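Protein (GYP1P) (Saccharomyces cerevisiae, PDB 1FKM) stimulates GTP hydrolysis by the Ypt/Rab GTPases YPT1 and YPT7, negatively regulating YPT1 on the Golgi and YPT7 on the vacuole, and is represented here by its Rab-GAP domain. Local coordinates at residues L117-I122 / D177-L182; R65-D70 / A121-A126; K205-L210 / V227-F232. One frame throughout, in Å; residues are numbered along the deposited sequence.

All three contacts belong to the helical Rab-GAP (TBC) domain. Contacts 1 and 2 are neighbours, their centres 6 Å apart, and share A121 and I122 on helix 107-123. That helix packs on helix 168-186 in contact 1 and meets helix 57-74 in contact 2; W180 and L119 of contact 1 touch E67, R123 and Y68 of contact 2, and the three helices pack together. Contact 3 comes later in the chain, its centre about 30 Å from that of contact 1 and 34 Å from that of contact 2. Its helix 198-214 follows helix 168-186, so the chain leaves contacts 1 and 2 before forming contact 3 in another part of the domain, without touching them.

Contact 1: residues L117-I122 / D177-L182; sequences LYLWAI and DTFWCL
F179 carries most of this interface: its ring packs against L119 with one face and against the backbone of W120 with its edge. The torsion about CA-CB sets CG anti to the backbone N (chi1 167°), which carries the ring across to the facing helix. L119 lies over one face: its CD2 methyl stands 3.6 Å from the centroid of the F179 ring, only 15° off the ring normal, a CH-pi contact in which leucine's branched end covers a flat surface. The two side chains cross at about a right angle. At the rim, the backbone of W120 comes in near the ring plane, W120 N lying 3.6 Å from F179 CE1, and W120 CB follows at 4.0 Å from the same CE1. A flat aromatic suits this place because it can offer a face to one residue and an edge to the next. The indole of W120 runs on past L182 and stacks on the ring of H124.

W180 backs F179 from within its own helix: F179 CE2 sits 3.6 Å above the plane of the W180 ring. Its NE1 hydrogen-bonds K64 O, which joins it to helix 57-74.

One turn beyond F179, L182 sends a methyl toward L117, CD2 to CD2 4.1 Å, with the two side chains again roughly perpendicular. L117 also touches I94 and I133, and its side chain is about 9 Å from that of Q131, the glutamine finger. The axes of the two helical segments approach to 10.1 Å and cross at -38°. Every touching residue is buried, and this apolar packing of helix 107-123 on helix 168-186 is part of the all-helical core of the TBC domain.

Contact 2: residues R65-D70 / A121-A126; sequences RKEYRD and AIRHPA
E67 and R123 are brought together by two extended side chains leaving their backbones differently: E67 has CG anti to the backbone N (chi1 -164°), while R123 has CG beside its N and anti to the carbonyl carbon (chi1 -73°). Beyond these first torsions both chains stay stretched, which gives them the reach to meet between the two helices. The charged groups meet as a loose salt bridge, E67 OE2 lying 3.6 Å from R123 NH2 and 4.0 Å from R123 NH1. The oxygen comes in at the edge of the guanidinium, near its plane, although the carboxylate and guanidinium planes are turned 39° apart. At this separation the attraction is mainly electrostatic, and the stronger partner of R123 NH2 is S71 OG, a hydrogen bond to the same helix 57-74. A long arginine suits this place because it reaches both E67 and S71 of that helix from one position.

This is a surface ion pair linking helix 57-74 to the C-terminal part of helix 107-123 in the TBC domain. W180 of helix 168-186 packs against both charged groups, its CH2 lying 3.5 Å from R123 NH1.

Helix 57-74 is two-faced here. Y68 leaves the helix on the side away from 121-126 and is buried, touching L119, and its OH is hydrogen-bonded to E175 OE1. On the outer side K66 NZ pairs with D70 OD2 at 2.9 Å, one turn along the same helix, and the lysine approaches the syn lone pair of the carboxylate.

Contact 3: residues K205-L210 / V227-F232; sequences KNLSQL and VEFIQF
The ring of F229 lies flat against the backbone of S208, and that pairing governs the contact. S208 CA stands 3.9 Å from the centroid of the F229 ring and 4° off its normal, a CH-pi contact almost exactly over the centre. Serine suits this spot because so small a side chain lets the ring come close to the helix backbone; its OG, anti to the backbone N, stands over the same face, displaced past the CD1 side, 3.7 Å from F229 CD1. The ring is delivered by a torsion that leaves CG beside the backbone N of F229 (chi1 -79°), anti to the carbonyl carbon.

L207 approaches the same ring obliquely, its CG 4.0 Å from F229 CD2, and the two side chains cross at about a right angle. A leucine suits this place because its branched end packs against the ring without bringing a polar group to it. Replacing F229 with an alanine would probably leave L207 and the backbone of S208 facing a gap and F222 without its edge-to-face partner.

The backbone around F229 is held by its own segment. E228 N donates to Q231 OE1 at 2.9 Å, with a nearly straight angle of 173°, though the donor stands above the carbonyl plane and not on a lone pair. Q231 N in turn bonds E228 O, closing the turn that leads into helix 230-238.

Several helices close over this contact. V204 and V211 of helix 198-214 also touch F229, as does Y219 of helix 216-224, which meets S208 too. L207 reaches A333 of helix 324-338, and F232 packs on L355 of helix 348-355.

Contact 1: residues L117-I122 / D177-L182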
# COMPACT_ATOMS: atom_id res chain seq x y z
N LEU A 117 -13.86 3.20 -1.62
CA LEU A 117 -14.00 1.77 -1.43
C LEU A 117 -15.30 1.23 -1.99
O LEU A 117 -15.35 0.12 -2.51
CB LEU A 117 -13.90 1.42 0.06
CG LEU A 117 -12.53 1.74 0.68
CD1 LEU A 117 -12.56 1.42 2.16
CD2 LEU A 117 -11.45 0.94 -0.02
N TYR A 118 -16.36 2.03 -1.88
CA TYR A 118 -17.66 1.61 -2.38
C TYR A 118 -17.59 1.42 -3.89
O TYR A 118 -18.05 0.40 -4.42
CB TYR A 118 -18.72 2.65 -2.04
CG TYR A 118 -20.10 2.32 -2.57
CD1 TYR A 118 -20.80 1.21 -2.10
CD2 TYR A 118 -20.69 3.10 -3.56
CE1 TYR A 118 -22.07 0.89 -2.60
CE2 TYR A 118 -21.95 2.79 -4.08
CZ TYR A 118 -22.63 1.69 -3.59
OH TYR A 118 -23.87 1.37 -4.11
N LEU A 119 -17.02 2.40 -4.59
CA LEU A 119 -16.92 2.32 -6.04
C LEU A 119 -16.09 1.12 -6.48
O LEU A 119 -16.45 0.42 -7.43
CB LEU A 119 -16.32 3.60 -6.62
CG LEU A 119 -16.24 3.62 -8.16
CD1 LEU A 119 -17.64 3.42 -8.75
CD2 LEU A 119 -15.64 4.94 -8.63
N TRP A 120 -14.97 0.87 -5.79
CA TRP A 120 -14.14 -0.27 -6.15
C TRP A 120 -14.92 -1.57 -5.92
O TRP A 120 -14.88 -2.49 -6.74
CB TRP A 120 -12.85 -0.30 -5.32
CG TRP A 120 -11.93 -1.43 -5.73
CD1 TRP A 120 -10.95 -1.37 -6.67
CD2 TRP A 120 -11.97 -2.78 -5.27
NE1 TRP A 120 -10.36 -2.61 -6.82
CE2 TRP A 120 -10.97 -3.49 -5.97
CE3 TRP A 120 -12.75 -3.46 -4.32
CZ2 TRP A 120 -10.74 -4.86 -5.77
CZ3 TRP A 120 -12.51 -4.82 -4.12
CH2 TRP A 120 -11.52 -5.50 -4.84
N ALA A 121 -15.62 -1.64 -4.79
CA ALA A 121 -16.39 -2.84 -4.45
C ALA A 121 -17.49 -3.12 -5.48
O ALA A 121 -17.71 -4.26 -5.87
CB ALA A 121 -16.99 -2.70 -3.06
N ILE A 122 -18.16 -2.06 -5.93
CA ILE A 122 -19.23 -2.21 -6.92
C ILE A 122 -18.66 -2.67 -8.26
O ILE A 122 -19.31 -3.41 -9.01
CB ILE A 122 -19.99 -0.88 -7.11
CG1 ILE A 122 -20.75 -0.54 -5.83
CG2 ILE A 122 -20.94 -0.97 -8.30
CD1 ILE A 122 -21.71 -1.62 -5.37
N ASP A 177 -7.96 10.06 -8.05
CA ASP A 177 -6.59 9.58 -8.20
C ASP A 177 -6.35 8.38 -7.29
O ASP A 177 -5.75 7.39 -7.71
CB ASP A 177 -5.59 10.68 -7.87
CG ASP A 177 -5.63 11.84 -8.86
OD1 ASP A 177 -6.34 11.75 -9.89
OD2 ASP A 177 -4.92 12.85 -8.61
N THR A 178 -6.80 8.48 -6.04
CA THR A 178 -6.63 7.41 -5.07
C THR A 178 -7.33 6.15 -5.56
O THR A 178 -6.76 5.05 -5.54
CB THR A 178 -7.21 7.84 -3.70
OG1 THR A 178 -6.52 9.02 -3.25
CG2 THR A 178 -7.02 6.73 -2.66
N PHE A 179 -8.57 6.31 -6.03
CA PHE A 179 -9.36 5.19 -6.54
C PHE A 179 -8.70 4.47 -7.72
O PHE A 179 -8.61 3.23 -7.73
CB PHE A 179 -10.74 5.71 -6.99
CG PHE A 179 -11.51 4.72 -7.82
CD1 PHE A 179 -12.10 3.61 -7.22
CD2 PHE A 179 -11.61 4.88 -9.20
CE1 PHE A 179 -12.78 2.67 -7.99
CE2 PHE A 179 -12.29 3.94 -9.98
CZ PHE A 179 -12.87 2.83 -9.38
N TRP A 180 -8.27 5.22 -8.72
CA TRP A 180 -7.64 4.60 -9.89
C TRP A 180 -6.30 3.94 -9.55
O TRP A 180 -5.93 2.93 -10.15
CB TRP A 180 -7.43 5.63 -11.00
CG TRP A 180 -8.70 6.12 -11.62
CD1 TRP A 180 -9.19 7.39 -11.59
CD2 TRP A 180 -9.66 5.34 -12.35
NE1 TRP A 180 -10.39 7.46 -12.26
CE2 TRP A 180 -10.70 6.21 -12.74
CE3 TRP A 180 -9.73 3.99 -12.73
CZ2 TRP A 180 -11.81 5.78 -13.48
CZ3 TRP A 180 -10.84 3.56 -13.47
CH2 TRP A 180 -11.86 4.46 -13.83
N CYS A 181 -5.57 4.51 -8.60
CA CYS A 181 -4.30 3.92 -8.21
C CYS A 181 -4.53 2.68 -7.35
O CYS A 181 -3.80 1.70 -7.46
CB CYS A 181 -3.42 4.94 -7.48
SG CYS A 181 -2.80 6.23 -8.63
N LEU A 182 -5.55 2.73 -6.49
CA LEU A 182 -5.88 1.56 -5.67
C LEU A 182 -6.26 0.45 -6.63
O LEU A 182 -5.90 -0.71 -6.46
CB LEU A 182 -7.08 1.85 -4.76
CG LEU A 182 -7.65 0.63 -4.02
CD1 LEU A 182 -6.62 0.09 -3.03
CD2 LEU A 182 -8.93 1.02 -3.29

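Contact 2: residues R65-D70 / A121-A126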
# COMPACT_ATOMS: atom_id res chain seq x y z
N ARG A 65 -10.72 11.78 -13.79
CA ARG A 65 -11.40 12.39 -12.66
C ARG A 65 -12.88 12.57 -12.97
O ARG A 65 -13.73 12.43 -12.09
CB ARG A 65 -10.73 13.72 -12.31
CG ARG A 65 -9.33 13.52 -11.73
CD ARG A 65 -8.54 14.80 -11.59
NE ARG A 65 -7.26 14.56 -10.93
CZ ARG A 65 -6.30 15.47 -10.81
NH1 ARG A 65 -6.47 16.68 -11.32
NH2 ARG A 65 -5.16 15.17 -10.18
N LYS A 66 -13.19 12.85 -14.23
CA LYS A 66 -14.58 12.99 -14.65
C LYS A 66 -15.26 11.62 -14.62
O LYS A 66 -16.43 11.49 -14.24
CB LYS A 66 -14.66 13.57 -16.06
CG LYS A 66 -16.07 13.77 -16.58
CD LYS A 66 -16.07 14.35 -17.99
CE LYS A 66 -17.48 14.50 -18.52
NZ LYS A 66 -18.18 13.18 -18.62
N GLU A 67 -14.52 10.58 -15.01
CA GLU A 67 -15.05 9.22 -15.02
C GLU A 67 -15.38 8.76 -13.61
O GLU A 67 -16.39 8.09 -13.37
CB GLU A 67 -14.03 8.25 -15.64
CG GLU A 67 -14.62 6.91 -16.04
CD GLU A 67 -13.57 5.92 -16.50
OE1 GLU A 67 -12.52 6.35 -17.02
OE2 GLU A 67 -13.81 4.70 -16.36
N TYR A 68 -14.52 9.11 -12.66
CA TYR A 68 -14.75 8.75 -11.26
C TYR A 68 -16.08 9.35 -10.82
O TYR A 68 -16.94 8.66 -10.28
CB TYR A 68 -13.63 9.31 -10.38
CG TYR A 68 -13.89 9.17 -8.90
CD1 TYR A 68 -13.80 7.92 -8.28
CD2 TYR A 68 -14.26 10.27 -8.12
CE1 TYR A 68 -14.06 7.77 -6.93
CE2 TYR A 68 -14.53 10.12 -6.75
CZ TYR A 68 -14.43 8.86 -6.17
OH TYR A 68 -14.71 8.69 -4.84
N ARG A 69 -16.23 10.65 -11.07
CA ARG A 69 -17.45 11.38 -10.71
C ARG A 69 -18.70 10.76 -11.33
O ARG A 69 -19.69 10.51 -10.64
CB ARG A 69 -17.32 12.84 -11.15
CG ARG A 69 -16.34 13.69 -10.34
CD ARG A 69 -16.29 15.11 -10.89
NE ARG A 69 -15.59 16.04 -10.00
CZ ARG A 69 -14.27 16.07 -9.83
NH1 ARG A 69 -13.49 15.22 -10.49
NH2 ARG A 69 -13.73 16.96 -9.00
N ASP A 70 -18.65 10.52 -12.64
CA ASP A 70 -19.78 9.94 -13.35
C ASP A 70 -20.13 8.55 -12.81
O ASP A 70 -21.30 8.23 -12.63
CB ASP A 70 -19.50 9.84 -14.85
CG ASP A 70 -19.29 11.19 -15.50
OD1 ASP A 70 -19.82 12.19 -14.98
OD2 ASP A 70 -18.59 11.25 -16.53
N ALA A 121 -15.62 -1.64 -4.79
CA ALA A 121 -16.39 -2.84 -4.45
C ALA A 121 -17.49 -3.12 -5.48
O ALA A 121 -17.71 -4.26 -5.87
CB ALA A 121 -16.99 -2.70 -3.06
N ILE A 122 -18.16 -2.06 -5.93
CA ILE A 122 -19.23 -2.21 -6.92
C ILE A 122 -18.66 -2.67 -8.26
O ILE A 122 -19.31 -3.41 -9.01
CB ILE A 122 -19.99 -0.88 -7.11
CG1 ILE A 122 -20.75 -0.54 -5.83
CG2 ILE A 122 -20.94 -0.97 -8.30
CD1 ILE A 122 -21.71 -1.62 -5.37
N ARG A 123 -17.43 -2.25 -8.55
CA ARG A 123 -16.78 -2.63 -9.79
C ARG A 123 -16.11 -4.00 -9.77
O ARG A 123 -15.59 -4.45 -10.79
CB ARG A 123 -15.76 -1.57 -10.19
CG ARG A 123 -16.36 -0.29 -10.70
CD ARG A 123 -15.30 0.50 -11.43
NE ARG A 123 -15.86 1.62 -12.16
CZ ARG A 123 -15.27 2.19 -13.21
NH1 ARG A 123 -14.11 1.72 -13.64
NH2 ARG A 123 -15.84 3.22 -13.82
N HIS A 124 -16.10 -4.65 -8.61
CA HIS A 124 -15.49 -5.97 -8.49
C HIS A 124 -16.39 -6.96 -7.78
O HIS A 124 -16.11 -7.37 -6.65
CB HIS A 124 -14.14 -5.87 -7.76
CG HIS A 124 -13.11 -5.07 -8.49
ND1 HIS A 124 -13.19 -3.70 -8.61
CD2 HIS A 124 -12.02 -5.45 -9.20
CE1 HIS A 124 -12.19 -3.27 -9.37
NE2 HIS A 124 -11.47 -4.31 -9.74
N PRO A 125 -17.49 -7.37 -8.44
CA PRO A 125 -18.46 -8.32 -7.90
C PRO A 125 -17.85 -9.62 -7.37
O PRO A 125 -18.33 -10.20 -6.40
CB PRO A 125 -19.39 -8.57 -9.08
CG PRO A 125 -19.37 -7.26 -9.79
CD PRO A 125 -17.91 -6.89 -9.77
N ALA A 126 -16.78 -10.09 -8.01
CA ALA A 126 -16.12 -11.32 -7.60
C ALA A 126 -15.47 -11.19 -6.22
O ALA A 126 -15.21 -12.19 -5.55
CB ALA A 126 -15.08 -11.73 -8.63

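Contact 3: residues K205-L210 / V227-F232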
# COMPACT_ATOMS: atom_id res chain seq x y z
N LYS A 205 1.29 -20.21 1.85
CA LYS A 205 1.91 -21.51 1.57
C LYS A 205 3.31 -21.30 1.00
O LYS A 205 4.25 -22.03 1.33
CB LYS A 205 1.07 -22.30 0.57
CG LYS A 205 -0.32 -22.67 1.07
CD LYS A 205 -1.17 -23.27 -0.04
CE LYS A 205 -2.60 -23.53 0.44
NZ LYS A 205 -3.46 -24.06 -0.66
N ASN A 206 3.44 -20.30 0.13
CA ASN A 206 4.73 -19.97 -0.49
C ASN A 206 5.73 -19.51 0.56
O ASN A 206 6.91 -19.86 0.49
CB ASN A 206 4.55 -18.89 -1.55
CG ASN A 206 3.93 -19.42 -2.84
OD1 ASN A 206 3.54 -18.66 -3.71
ND2 ASN A 206 3.85 -20.74 -2.95
N LEU A 207 5.27 -18.74 1.54
CA LEU A 207 6.14 -18.26 2.61
C LEU A 207 6.57 -19.45 3.47
O LEU A 207 7.73 -19.55 3.87
CB LEU A 207 5.42 -17.23 3.49
CG LEU A 207 6.14 -16.76 4.76
CD1 LEU A 207 7.44 -16.05 4.39
CD2 LEU A 207 5.23 -15.83 5.56
N SER A 208 5.63 -20.34 3.74
CA SER A 208 5.88 -21.53 4.54
C SER A 208 6.97 -22.39 3.90
O SER A 208 7.89 -22.86 4.58
CB SER A 208 4.59 -22.34 4.65
OG SER A 208 4.77 -23.47 5.48
N GLN A 209 6.87 -22.58 2.59
CA GLN A 209 7.83 -23.39 1.84
C GLN A 209 9.19 -22.72 1.77
O GLN A 209 10.23 -23.38 1.85
CB GLN A 209 7.32 -23.63 0.42
CG GLN A 209 6.10 -24.54 0.32
CD GLN A 209 6.40 -25.99 0.69
OE1 GLN A 209 6.69 -26.30 1.84
NE2 GLN A 209 6.34 -26.87 -0.31
N LEU A 210 9.19 -21.40 1.62
CA LEU A 210 10.43 -20.63 1.55
C LEU A 210 11.20 -20.78 2.85
O LEU A 210 12.40 -21.06 2.84
CB LEU A 210 10.12 -19.15 1.31
CG LEU A 210 10.87 -18.40 0.21
CD1 LEU A 210 10.61 -16.90 0.39
CD2 LEU A 210 12.36 -18.70 0.27
N VAL A 227 2.80 -23.78 15.64
CA VAL A 227 2.61 -22.43 15.13
C VAL A 227 2.33 -22.60 13.64
O VAL A 227 3.16 -23.15 12.91
CB VAL A 227 3.87 -21.56 15.31
CG1 VAL A 227 3.73 -20.25 14.51
CG2 VAL A 227 4.08 -21.23 16.78
N GLU A 228 1.17 -22.14 13.19
CA GLU A 228 0.81 -22.24 11.78
C GLU A 228 1.06 -20.88 11.13
O GLU A 228 0.70 -19.86 11.68
CB GLU A 228 -0.67 -22.60 11.64
CG GLU A 228 -1.07 -23.87 12.39
CD GLU A 228 -2.53 -24.24 12.19
OE1 GLU A 228 -3.22 -23.57 11.39
OE2 GLU A 228 -2.98 -25.22 12.82
N PHE A 229 1.69 -20.87 9.96
CA PHE A 229 1.97 -19.60 9.30
C PHE A 229 0.74 -18.71 9.14
O PHE A 229 0.82 -17.50 9.27
CB PHE A 229 2.64 -19.83 7.95
CG PHE A 229 4.12 -20.13 8.06
CD1 PHE A 229 4.56 -21.37 8.52
CD2 PHE A 229 5.06 -19.15 7.75
CE1 PHE A 229 5.92 -21.64 8.66
CE2 PHE A 229 6.43 -19.41 7.89
CZ PHE A 229 6.86 -20.66 8.35
N ILE A 230 -0.41 -19.32 8.88
CA ILE A 230 -1.64 -18.55 8.71
C ILE A 230 -1.97 -17.71 9.95
O ILE A 230 -2.53 -16.62 9.84
CB ILE A 230 -2.84 -19.48 8.40
CG1 ILE A 230 -4.04 -18.66 7.91
CG2 ILE A 230 -3.24 -20.27 9.63
CD1 ILE A 230 -3.85 -18.06 6.53
N GLN A 231 -1.61 -18.20 11.14
CA GLN A 231 -1.92 -17.49 12.37
C GLN A 231 -1.28 -16.11 12.53
O GLN A 231 -1.71 -15.31 13.35
CB GLN A 231 -1.58 -18.37 13.57
CG GLN A 231 -2.39 -19.65 13.59
CD GLN A 231 -1.97 -20.60 14.68
OE1 GLN A 231 -0.78 -20.87 14.85
NE2 GLN A 231 -2.94 -21.14 15.41
N PHE A 232 -0.24 -15.83 11.75
CA PHE A 232 0.38 -14.52 11.83
C PHE A 232 0.59 -13.91 10.45
O PHE A 232 0.55 -12.70 10.28
CB PHE A 232 1.72 -14.59 12.60
CG PHE A 232 2.78 -15.41 11.92
CD1 PHE A 232 3.55 -14.87 10.90
CD2 PHE A 232 3.01 -16.73 12.31
CE1 PHE A 232 4.54 -15.62 10.27
CE2 PHE A 232 4.00 -17.49 11.69
CZ PHE A 232 4.77 -16.94 10.67